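Local coordinates for protein aromatic-L-amino-acid decarboxylase (Catharanthus roseus, PDB 6EEW) that catalyses the pyridoxal 5'-phosphate-dependent decarboxylation of L-tryptophan to tryptamine and of L-5-hydroxytryptophan to serotonin, working as a homodimer, at residues 170-175 against 211-216. Numbering follows the deposited sequence.
Sequences SILCTI and KLAGIY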
loop_
_atom_site.group_PDB
_atom_site.type_symbol
_atom_site.label_atom_id
_atom_site.label_comp_id
_atom_site.label_asym_id
_atom_site.label_seq_id
_atom_site.Cartn_x
_atom_site.Cartn_y
_atom_site.Cartn_z
ATOM N N SER A 170 -4.739 5.160 6.693
ATOM C CA SER A 170 -4.459 5.649 8.043
ATOM C C SER A 170 -5.742 6.052 8.752
ATOM O O SER A 170 -5.977 5.676 9.912
ATOM C CB SER A 170 -3.477 6.800 7.979
ATOM O OG SER A 170 -2.281 6.333 7.408
ATOM N N ILE A 171 -6.581 6.832 8.076
ATOM C CA ILE A 171 -7.859 7.217 8.659
ATOM C C ILE A 171 -8.717 5.988 8.914
ATOM O O ILE A 171 -9.387 5.890 9.950
ATOM C CB ILE A 171 -8.584 8.236 7.765
ATOM C CG1 ILE A 171 -7.814 9.564 7.782
ATOM C CG2 ILE A 171 -9.965 8.510 8.305
ATOM C CD1 ILE A 171 -8.478 10.676 6.976
ATOM N N LEU A 172 -8.739 5.045 7.963
ATOM C CA LEU A 172 -9.512 3.822 8.143
ATOM C C LEU A 172 -9.069 3.072 9.394
ATOM O O LEU A 172 -9.906 2.613 10.180
ATOM C CB LEU A 172 -9.382 2.944 6.896
ATOM C CG LEU A 172 -10.064 1.577 6.895
ATOM C CD1 LEU A 172 -11.554 1.698 7.166
ATOM C CD2 LEU A 172 -9.822 0.855 5.578
ATOM N N CYS A 173 -7.758 2.963 9.613
ATOM C CA CYS A 173 -7.256 2.279 10.801
ATOM C C CYS A 173 -7.681 3.003 12.078
ATOM O O CYS A 173 -8.153 2.369 13.035
ATOM C CB CYS A 173 -5.734 2.121 10.700
ATOM S SG CYS A 173 -5.225 0.718 9.549
ATOM N N THR A 174 -7.538 4.335 12.116
ATOM C CA THR A 174 -7.933 5.017 13.350
ATOM C C THR A 174 -9.432 4.935 13.571
ATOM O O THR A 174 -9.887 4.810 14.718
ATOM C CB THR A 174 -7.456 6.480 13.369
ATOM O OG1 THR A 174 -8.152 7.253 12.378
ATOM C CG2 THR A 174 -5.968 6.544 13.136
ATOM N N ILE A 175 -10.215 4.967 12.492
ATOM C CA ILE A 175 -11.663 4.812 12.611
ATOM C C ILE A 175 -12.015 3.439 13.168
ATOM O O ILE A 175 -12.931 3.300 13.990
ATOM C CB ILE A 175 -12.343 5.024 11.247
ATOM C CG1 ILE A 175 -12.052 6.412 10.698
ATOM C CG2 ILE A 175 -13.842 4.790 11.361
ATOM C CD1 ILE A 175 -12.781 6.681 9.382
ATOM N N LYS A 211 -17.825 4.389 5.629
ATOM C CA LYS A 211 -18.627 3.284 5.117
ATOM C C LYS A 211 -17.819 1.988 5.118
ATOM O O LYS A 211 -18.334 0.923 5.479
ATOM C CB LYS A 211 -19.124 3.619 3.710
ATOM C CG LYS A 211 -19.906 2.518 3.029
ATOM C CD LYS A 211 -20.294 2.909 1.606
ATOM C CE LYS A 211 -21.182 1.842 0.986
ATOM N NZ LYS A 211 -21.659 2.193 -0.381
ATOM N N LEU A 212 -16.544 2.066 4.727
ATOM C CA LEU A 212 -15.697 0.881 4.738
ATOM C C LEU A 212 -15.632 0.243 6.117
ATOM O O LEU A 212 -15.522 -0.985 6.223
ATOM C CB LEU A 212 -14.294 1.222 4.248
ATOM C CG LEU A 212 -14.214 1.655 2.784
ATOM C CD1 LEU A 212 -12.770 1.789 2.363
ATOM C CD2 LEU A 212 -14.943 0.648 1.889
ATOM N N ALA A 213 -15.663 1.054 7.180
ATOM C CA ALA A 213 -15.578 0.539 8.543
ATOM C C ALA A 213 -16.909 0.020 9.055
ATOM O O ALA A 213 -16.960 -0.509 10.173
ATOM C CB ALA A 213 -15.053 1.611 9.494
ATOM N N GLY A 214 -17.977 0.154 8.274
ATOM C CA GLY A 214 -19.276 -0.318 8.684
ATOM C C GLY A 214 -20.151 0.709 9.356
ATOM O O GLY A 214 -21.221 0.352 9.864
ATOM N N ILE A 215 -19.754 1.983 9.354
ATOM C CA ILE A 215 -20.619 3.013 9.907
ATOM C C ILE A 215 -21.907 3.041 9.102
ATOM O O ILE A 215 -21.881 3.010 7.864
ATOM C CB ILE A 215 -19.915 4.380 9.877
ATOM C CG1 ILE A 215 -18.522 4.292 10.502
ATOM C CG2 ILE A 215 -20.713 5.398 10.685
ATOM C CD1 ILE A 215 -18.546 4.003 11.990
ATOM N N TYR A 216 -23.046 3.045 9.796
ATOM C CA TYR A 216 -24.310 3.107 9.088
ATOM C C TYR A 216 -24.339 4.347 8.198
ATOM O O TYR A 216 -23.776 5.389 8.550
ATOM C CB TYR A 216 -25.481 3.137 10.064
ATOM C CG TYR A 216 -25.834 1.810 10.694
ATOM C CD1 TYR A 216 -24.892 0.785 10.832
ATOM C CD2 TYR A 216 -27.121 1.573 11.138
ATOM C CE1 TYR A 216 -25.238 -0.436 11.416
ATOM C CE2 TYR A 216 -27.477 0.370 11.718
ATOM C CZ TYR A 216 -26.545 -0.637 11.854
ATOM O OH TYR A 216 -26.946 -1.834 12.432
#
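L172 and I175 of helix 167-186 meet L212 and A213, at the end of the short helix 206-212, in a small, buried and wholly apolar contact beside the large mixed sheet. L172 reaches across with one methyl: its CG lies anti to the backbone N (chi1 177°), and CD1 comes to rest 4.0 Å from CB of L212. The two leucine side chains cross at about a right angle, touching through a branch end on one and the base of the other. The same CD1 stands 4.2 Å from A213 CB, so the methyl bears on two successive residues. One helical turn on from L172, the beta-branched I175 offers its CG2, which touches A213 CB at 3.9 Å. Alanine suits this place, since its single methyl meets both partners while the backbones stay close, with L172 CA and A213 CA 6.9 Å apart. Directly after it the helix ends in a Schellman motif: G214, at positive phi (94°), returns its N to K211 O at 2.9 Å, a backbone shape that calls for glycine. Both helices belong to the pyridoxal-dependent decarboxylase domain, and helix 167-186 carries S168 in its first turn, a residue that probably binds the cofactor. Carbonyls at the helix end are taken up by arginine: A213 O accepts from R179 of the same chain, L212 O from R179 of the second subunit.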